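Local coordinates for leucine-rich repeat protein (Bacteroides thetaiotaomicron, PDB 4ECN), which is of unknown function but, as an extracellular leucine-rich repeat protein with two DUF4458 domains, probably binds other proteins, at residues Phe135-Glu140 and Ser153-Val158. Numbering follows the deposited sequence.
Sequences FKLSKE and SNIRYV
Leu137, on strand 130-139, is tied to Ala203 of strand 202-212 by backbone hydrogen bonding, and its side chain reaches across to Ile155 and Val158. One methyl does most of the work: CD2 of Leu137 lies 4.1 Å from CG2 of Ile155 and 4.3 Å from CG2 of Val158, touching a methyl of each. The other branch runs beside the valine as well, with Leu137 CD1 about 4.4 Å from Val158 CG1. On Ile155, with CG1 beside the backbone N (chi1 -72°), CG2 lies anti to that N, and it is CG2 that makes the nearer approach to the leucine. The side chains of Leu137 and Ile155 run at a slant to one another, and everything that touches here is buried and apolar.

The backbones stay well apart, with 9.2 Å between the CA atoms of Leu137 and Val158. Strands 130-139 and 157-164 are not paired with each other; across the interior of the domain, Leu137 of the first meets Val158 on the second and Ile155 in the loop leading into it, consistent with the beta-sandwich of the transthyretin clan to which DUF4458 belongs. Just where strand 157-164 begins, Arg156 and Tyr157 both face Tyr224 in a classic beta bulge; Val158 points into the core there, while the first side-chain bond of Tyr157 points away from 135-140 and its ring makes a cation-pi contact with Arg231. Around the methyl cluster, Phe152 packs on Leu137, Tyr150 lies against Ile155, and Thr223 of strand 214-227 touches both Ile155 and Val158.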
# COMPACT_ATOMS: atom_id res chain seq x y z
N PHE A 135 -28.35 31.22 -25.36
CA PHE A 135 -27.88 31.92 -24.16
C PHE A 135 -27.67 33.40 -24.43
O PHE A 135 -27.47 33.82 -25.58
CB PHE A 135 -26.58 31.27 -23.66
CG PHE A 135 -26.80 29.83 -23.28
CD1 PHE A 135 -27.26 29.50 -22.01
CD2 PHE A 135 -26.67 28.81 -24.22
CE1 PHE A 135 -27.53 28.17 -21.68
CE2 PHE A 135 -26.93 27.49 -23.88
CZ PHE A 135 -27.35 27.18 -22.61
N LYS A 136 -27.76 34.18 -23.35
CA LYS A 136 -27.56 35.61 -23.32
C LYS A 136 -26.63 35.90 -22.16
O LYS A 136 -26.99 35.73 -20.98
CB LYS A 136 -28.90 36.33 -23.20
CG LYS A 136 -28.84 37.85 -23.09
CD LYS A 136 -30.18 38.35 -22.53
CE LYS A 136 -30.31 39.84 -22.37
NZ LYS A 136 -30.42 40.52 -23.68
N LEU A 137 -25.38 36.25 -22.52
CA LEU A 137 -24.30 36.59 -21.60
C LEU A 137 -24.54 38.01 -21.06
O LEU A 137 -24.79 38.91 -21.85
CB LEU A 137 -22.93 36.48 -22.29
CG LEU A 137 -22.33 35.09 -22.51
CD1 LEU A 137 -23.10 34.28 -23.57
CD2 LEU A 137 -20.89 35.22 -22.97
N SER A 138 -24.51 38.18 -19.74
CA SER A 138 -24.81 39.45 -19.09
C SER A 138 -23.84 39.77 -17.96
O SER A 138 -23.37 38.84 -17.30
CB SER A 138 -26.23 39.39 -18.51
OG SER A 138 -27.14 38.70 -19.35
N LYS A 139 -23.57 41.07 -17.71
CA LYS A 139 -22.70 41.51 -16.60
C LYS A 139 -23.43 41.39 -15.25
O LYS A 139 -24.51 41.95 -15.10
CB LYS A 139 -22.21 42.95 -16.79
CG LYS A 139 -21.26 43.19 -17.95
CD LYS A 139 -20.69 44.61 -17.86
CE LYS A 139 -19.73 44.96 -18.97
NZ LYS A 139 -19.14 46.32 -18.79
N GLU A 140 -22.84 40.66 -14.30
CA GLU A 140 -23.35 40.43 -12.93
C GLU A 140 -22.24 40.75 -11.93
O GLU A 140 -21.06 40.76 -12.31
CB GLU A 140 -23.86 38.97 -12.76
CG GLU A 140 -24.69 38.70 -11.51
CD GLU A 140 -24.39 37.41 -10.76
OE1 GLU A 140 -23.32 37.34 -10.11
OE2 GLU A 140 -25.26 36.50 -10.75
N SER A 153 -16.76 42.88 -24.01
CA SER A 153 -16.53 42.89 -25.45
C SER A 153 -15.20 42.16 -25.67
O SER A 153 -14.36 42.22 -24.78
CB SER A 153 -16.51 44.32 -25.97
OG SER A 153 -15.69 45.16 -25.17
N ASN A 154 -15.05 41.40 -26.75
CA ASN A 154 -13.86 40.60 -27.09
C ASN A 154 -13.87 39.21 -26.29
O ASN A 154 -12.85 38.50 -26.25
CB ASN A 154 -12.46 41.35 -26.99
CG ASN A 154 -11.73 41.58 -25.66
OD1 ASN A 154 -11.89 40.85 -24.66
ND2 ASN A 154 -10.81 42.55 -25.70
N ILE A 155 -15.07 38.78 -25.82
CA ILE A 155 -15.38 37.40 -25.41
C ILE A 155 -15.77 36.75 -26.74
O ILE A 155 -16.75 37.20 -27.35
CB ILE A 155 -16.48 37.26 -24.29
CG1 ILE A 155 -15.99 37.68 -22.91
CG2 ILE A 155 -17.04 35.84 -24.24
CD1 ILE A 155 -17.14 37.78 -21.85
N ARG A 156 -15.02 35.77 -27.25
CA ARG A 156 -15.35 35.21 -28.57
C ARG A 156 -16.11 33.87 -28.47
O ARG A 156 -16.96 33.59 -29.32
CB ARG A 156 -14.08 35.03 -29.39
CG ARG A 156 -13.33 36.34 -29.63
CD ARG A 156 -13.85 37.14 -30.81
NE ARG A 156 -13.20 38.44 -30.87
CZ ARG A 156 -13.76 39.58 -30.46
NH1 ARG A 156 -15.01 39.58 -30.00
NH2 ARG A 156 -13.09 40.72 -30.53
N TYR A 157 -15.77 33.04 -27.46
CA TYR A 157 -16.34 31.72 -27.20
C TYR A 157 -16.63 31.51 -25.71
O TYR A 157 -15.95 32.10 -24.86
CB TYR A 157 -15.41 30.61 -27.71
CG TYR A 157 -15.27 30.62 -29.22
CD1 TYR A 157 -16.20 29.97 -30.02
CD2 TYR A 157 -14.23 31.31 -29.84
CE1 TYR A 157 -16.11 30.02 -31.42
CE2 TYR A 157 -14.13 31.36 -31.23
CZ TYR A 157 -15.06 30.70 -32.02
OH TYR A 157 -14.94 30.73 -33.39
N VAL A 158 -17.63 30.67 -25.41
CA VAL A 158 -17.98 30.36 -24.03
C VAL A 158 -18.29 28.84 -23.89
O VAL A 158 -18.67 28.17 -24.85
CB VAL A 158 -19.17 31.24 -23.55
CG1 VAL A 158 -20.51 30.76 -24.10
CG2 VAL A 158 -19.21 31.32 -22.03